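Local coordinates for protein PrgX (Enterococcus faecalis, PDB 2AWI) that serves as the receptor for the peptide sex pheromone cCF10 and, probably by binding DNA as a repressor, regulates conjugation, at residues G150-I155 against K173-I178; V179-F182 against Y186-T189. The protein carries 1 engineered substitution. All coordinates share one frame; numbering follows the deposited sequence.

Contact 1: G150-I155 against K173-I178. Engineered in segment 150-155: C153 (natural residue Tyr).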
loop_
_atom_site.group_PDB
_atom_site.type_symbol
_atom_site.label_atom_id
_atom_site.label_comp_id
_atom_site.label_asym_id
_atom_site.label_seq_id
_atom_site.Cartn_x
_atom_site.Cartn_y
_atom_site.Cartn_z
ATOM N N GLY A 150 35.671 11.933 -20.343
ATOM C CA GLY A 150 34.543 12.460 -19.602
ATOM C C GLY A 150 33.854 13.606 -20.318
ATOM O O GLY A 150 32.635 13.597 -20.499
ATOM N N ILE A 151 34.630 14.592 -20.747
ATOM C CA ILE A 151 34.058 15.750 -21.421
ATOM C C ILE A 151 33.278 15.369 -22.692
ATOM O O ILE A 151 32.366 16.097 -23.113
ATOM C CB ILE A 151 35.159 16.780 -21.754
ATOM C CG1 ILE A 151 34.544 18.034 -22.369
ATOM C CG2 ILE A 151 36.174 16.156 -22.691
ATOM C CD1 ILE A 151 33.530 18.727 -21.482
ATOM N N ASP A 152 33.627 14.237 -23.302
ATOM C CA ASP A 152 32.912 13.780 -24.491
ATOM C C ASP A 152 31.505 13.350 -24.081
ATOM O O ASP A 152 30.526 13.638 -24.771
ATOM C CB ASP A 152 33.641 12.609 -25.159
ATOM C CG ASP A 152 34.924 13.038 -25.838
ATOM O OD1 ASP A 152 34.865 13.960 -26.679
ATOM O OD2 ASP A 152 35.988 12.455 -25.533
ATOM N N CYS A 153 31.401 12.660 -22.951
ATOM C CA CYS A 153 30.097 12.237 -22.466
ATOM C C CYS A 153 29.305 13.436 -21.944
ATOM O O CYS A 153 28.081 13.407 -21.907
ATOM C CB CYS A 153 30.254 11.165 -21.388
ATOM S SG CYS A 153 30.713 9.549 -22.086
ATOM N N GLU A 154 30.000 14.501 -21.561
ATOM C CA GLU A 154 29.316 15.698 -21.087
ATOM C C GLU A 154 28.720 16.358 -22.330
ATOM O O GLU A 154 27.558 16.763 -22.340
ATOM C CB GLU A 154 30.298 16.651 -20.396
ATOM C CG GLU A 154 29.633 17.832 -19.703
ATOM C CD GLU A 154 30.637 18.787 -19.073
ATOM O OE1 GLU A 154 31.504 18.324 -18.289
ATOM O OE2 GLU A 154 30.560 20.006 -19.357
ATOM N N ILE A 155 29.533 16.455 -23.378
ATOM C CA ILE A 155 29.096 17.040 -24.646
ATOM C C ILE A 155 27.865 16.300 -25.175
ATOM O O ILE A 155 26.869 16.914 -25.551
ATOM C CB ILE A 155 30.235 16.975 -25.698
ATOM C CG1 ILE A 155 31.245 18.095 -25.423
ATOM C CG2 ILE A 155 29.663 17.058 -27.105
ATOM C CD1 ILE A 155 32.480 18.063 -26.305
ATOM N N LYS A 173 26.653 6.014 -29.215
ATOM C CA LYS A 173 26.970 4.595 -29.342
ATOM C C LYS A 173 28.462 4.243 -29.317
ATOM O O LYS A 173 28.873 3.323 -28.607
ATOM C CB LYS A 173 26.344 4.041 -30.623
ATOM C CG LYS A 173 24.870 4.364 -30.798
ATOM C CD LYS A 173 23.957 3.379 -30.086
ATOM C CE LYS A 173 22.504 3.642 -30.458
ATOM N NZ LYS A 173 21.609 2.534 -30.029
ATOM N N PRO A 174 29.289 4.958 -30.101
ATOM C CA PRO A 174 30.729 4.671 -30.127
ATOM C C PRO A 174 31.473 4.930 -28.818
ATOM O O PRO A 174 32.631 4.534 -28.657
ATOM C CB PRO A 174 31.235 5.549 -31.272
ATOM C CG PRO A 174 30.287 6.690 -31.272
ATOM C CD PRO A 174 28.954 6.015 -31.070
HETATM N N MSE A 175 30.808 5.596 -27.880
HETATM C CA MSE A 175 31.429 5.892 -26.601
HETATM C C MSE A 175 31.193 4.776 -25.603
HETATM O O MSE A 175 31.861 4.707 -24.578
HETATM C CB MSE A 175 30.893 7.209 -26.051
HETATM C CG MSE A 175 31.278 8.395 -26.903
HETATM SE SE MSE A 175 30.639 10.045 -26.182
HETATM C CE MSE A 175 31.203 11.235 -27.606
ATOM N N TYR A 176 30.249 3.895 -25.910
ATOM C CA TYR A 176 29.939 2.784 -25.025
ATOM C C TYR A 176 30.145 1.433 -25.709
ATOM O O TYR A 176 30.185 1.346 -26.939
ATOM C CB TYR A 176 28.493 2.904 -24.520
ATOM C CG TYR A 176 28.281 4.103 -23.624
ATOM C CD1 TYR A 176 28.155 5.379 -24.163
ATOM C CD2 TYR A 176 28.311 3.973 -22.233
ATOM C CE1 TYR A 176 28.079 6.502 -23.344
ATOM C CE2 TYR A 176 28.234 5.088 -21.404
ATOM C CZ TYR A 176 28.127 6.350 -21.963
ATOM O OH TYR A 176 28.137 7.468 -21.162
ATOM N N PRO A 177 30.284 0.360 -24.917
ATOM C CA PRO A 177 30.242 0.338 -23.451
ATOM C C PRO A 177 31.500 0.877 -22.777
ATOM O O PRO A 177 32.554 0.984 -23.398
ATOM C CB PRO A 177 30.025 -1.136 -23.140
ATOM C CG PRO A 177 30.805 -1.801 -24.222
ATOM C CD PRO A 177 30.402 -1.009 -25.450
ATOM N N ILE A 178 31.373 1.217 -21.499
ATOM C CA ILE A 178 32.499 1.719 -20.720
ATOM C C ILE A 178 33.273 0.493 -20.229
ATOM O O ILE A 178 32.671 -0.523 -19.856
ATOM C CB ILE A 178 32.020 2.540 -19.486
ATOM C CG1 ILE A 178 31.134 3.715 -19.932
ATOM C CG2 ILE A 178 33.226 3.039 -18.693
ATOM C CD1 ILE A 178 31.810 4.725 -20.841
#

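Contact 2: V179-F182 against Y186-T189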
loop_
_atom_site.group_PDB
_atom_site.type_symbol
_atom_site.label_atom_id
_atom_site.label_comp_id
_atom_site.label_asym_id
_atom_site.label_seq_id
_atom_site.Cartn_x
_atom_site.Cartn_y
_atom_site.Cartn_z
ATOM N N VAL A 179 34.600 0.582 -20.230
ATOM C CA VAL A 179 35.423 -0.534 -19.786
ATOM C C VAL A 179 36.175 -0.259 -18.481
ATOM O O VAL A 179 36.317 -1.149 -17.638
ATOM C CB VAL A 179 36.447 -0.939 -20.881
ATOM C CG1 VAL A 179 35.722 -1.183 -22.198
ATOM C CG2 VAL A 179 37.500 0.149 -21.052
ATOM N N ASP A 180 36.650 0.970 -18.311
ATOM C CA ASP A 180 37.393 1.340 -17.109
ATOM C C ASP A 180 36.811 2.550 -16.401
ATOM O O ASP A 180 36.249 3.433 -17.035
ATOM C CB ASP A 180 38.852 1.639 -17.470
ATOM C CG ASP A 180 39.576 0.428 -18.012
ATOM O OD1 ASP A 180 40.542 0.610 -18.781
ATOM O OD2 ASP A 180 39.190 -0.704 -17.664
ATOM N N SER A 181 36.950 2.578 -15.078
ATOM C CA SER A 181 36.477 3.701 -14.272
ATOM C C SER A 181 37.666 4.611 -14.057
ATOM O O SER A 181 38.743 4.138 -13.727
ATOM C CB SER A 181 35.981 3.235 -12.905
ATOM O OG SER A 181 35.943 4.330 -12.000
ATOM N N PHE A 182 37.479 5.912 -14.237
ATOM C CA PHE A 182 38.578 6.851 -14.050
ATOM C C PHE A 182 38.280 7.942 -13.023
ATOM O O PHE A 182 38.612 9.108 -13.239
ATOM C CB PHE A 182 38.960 7.479 -15.396
ATOM C CG PHE A 182 39.606 6.512 -16.348
ATOM C CD1 PHE A 182 40.775 5.843 -15.991
ATOM C CD2 PHE A 182 39.047 6.258 -17.595
ATOM C CE1 PHE A 182 41.377 4.934 -16.864
ATOM C CE2 PHE A 182 39.643 5.350 -18.475
ATOM C CZ PHE A 182 40.807 4.689 -18.109
ATOM N N TYR A 186 34.384 11.277 -13.425
ATOM C CA TYR A 186 34.232 10.586 -14.700
ATOM C C TYR A 186 33.020 9.649 -14.640
ATOM O O TYR A 186 32.186 9.640 -15.549
ATOM C CB TYR A 186 35.530 9.821 -15.008
ATOM C CG TYR A 186 35.453 8.842 -16.154
ATOM C CD1 TYR A 186 35.128 7.502 -15.934
ATOM C CD2 TYR A 186 35.704 9.256 -17.462
ATOM C CE1 TYR A 186 35.055 6.597 -16.996
ATOM C CE2 TYR A 186 35.635 8.367 -18.520
ATOM C CZ TYR A 186 35.309 7.043 -18.287
ATOM O OH TYR A 186 35.221 6.175 -19.352
ATOM N N ASP A 187 32.918 8.884 -13.556
ATOM C CA ASP A 187 31.803 7.962 -13.363
ATOM C C ASP A 187 30.440 8.651 -13.494
ATOM O O ASP A 187 29.540 8.141 -14.164
ATOM C CB ASP A 187 31.885 7.312 -11.980
ATOM C CG ASP A 187 33.055 6.349 -11.846
ATOM O OD1 ASP A 187 33.188 5.745 -10.765
ATOM O OD2 ASP A 187 33.835 6.188 -12.809
ATOM N N LEU A 188 30.291 9.807 -12.851
ATOM C CA LEU A 188 29.031 10.542 -12.876
ATOM C C LEU A 188 28.658 10.947 -14.299
ATOM O O LEU A 188 27.530 10.755 -14.740
ATOM C CB LEU A 188 29.141 11.802 -12.015
ATOM C CG LEU A 188 27.886 12.377 -11.345
ATOM C CD1 LEU A 188 28.045 13.874 -11.244
ATOM C CD2 LEU A 188 26.638 12.051 -12.118
ATOM N N THR A 189 29.628 11.508 -15.004
ATOM C CA THR A 189 29.439 11.972 -16.365
ATOM C C THR A 189 29.023 10.885 -17.357
ATOM O O THR A 189 28.141 11.101 -18.185
ATOM C CB THR A 189 30.715 12.632 -16.859
ATOM O OG1 THR A 189 31.118 13.629 -15.910
ATOM C CG2 THR A 189 30.485 13.283 -18.215
HETATM O O HOH W 1 36.192 3.024 -20.035
HETATM O O HOH W 2 37.103 11.416 -12.685
#

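Contact 1: G150-I155 against K173-I178
M175, modelled as selenomethionine, reaches to the flank of helix 150-159 beside D152 and C153, where the short 3-10 turn and loop after helix 165-172 pack against that helix in the helical, TPR-like C-terminal region. From CB onward the chain is extended, and CB and CG carry it toward the helix and meet nothing of 150-155 closely. SE is the first atom to settle on the helix: it lies 3.9 Å from the backbone O of D152 and 4.1 Å from SG of C153. The terminal CE goes further along the same surface and packs against CB of D152 at 3.7 Å, while F148 also touches this side chain. D152 thus offers only its aliphatic root and backbone to the selenomethionine. Its carboxylate is occupied elsewhere, OD2 with R145 and the backbone N of F149, OD1 with the hydroxyl of Y142, which should hold the group's rotation firmly.

C153 is an engineered residue, Tyr in the natural sequence. A chi1 of -75° sets its SG beside the backbone N, where it meets the next residue of the loop, Y176, in a sulfur-aromatic contact. The sulfur approaches the ring obliquely, 5.0 Å from the centroid and 56° off the normal, toward the phenol end. The Y176 hydroxyl hydrogen-bonds to the backbone O of I190 on helix 184-203, and its OH sits 3.4 Å from C153 SG.

Contact 2: V179-F182 against Y186-T189
Two chi1 torsions bring Y186 and F182 together. In Y186 a chi1 of 169° lays the ring back along the incoming loop, and in F182 a chi1 of -69° keeps CG beside the backbone N, so that the two side chains run next to each other and point the same way. The rings form a T-shaped pair, with the edge of F182 toward the face of Y186, planes at 71° and centroids 5.4 Å apart. CD2 of F182 makes the closest ring-to-ring approach, 3.9 Å from CZ of Y186. CB of F182 rests over that same tyrosine ring in a CH-pi contact, 4.0 Å from its centroid. The loop backbone passes close as well, with D180 O 3.4 Å from CE1 of Y186.

Beyond the rings, S181 OG donates a hydrogen bond of 2.9 Å to D187 OD2, using the syn lone pair of that oxygen. The other carboxylate oxygen, OD1, accepts from the backbone N of S227, so D187 is gripped from both oxygens and ties this loop to a second one. Water takes over where backbone groups do not meet directly: one molecule receives a bond from Y186 N and gives one to F182 O, each 2.8 Å long. Another accepts from D180 N and touches Y186 OH weakly. On the second subunit, R64 packs on F182 and E60 on Y186, placing the contact at an assembly interface. This is a loop folding back on the first turn of the helix it leads into, helix 184-203, with a water serving an N-H near the helix start, within a TPR-type helical region.

How the contacts relate
Contact 1 is wholly buried, whereas contact 2 is only partly so and includes one exposed residue, D180. The loop that closes contact 1 at I178 continues directly into V179-F182. Contact 2 includes the start of helix 184-203, and contact 1 packs against the same helix from outside through C153 and Y176. They also touch, since CG2 of T189 fits 3.2 Å from the backbone O of G150. In the buried contact a thiol and selenium meet an aliphatic CB and a lone tyrosine ring; in the more open one a T-shaped ring pair, a serine-carboxylate bond and waters do the work. Both neighbourhoods meet the second subunit, contact 1 through G150 and I151, contact 2 through F182 and Y186 themselves.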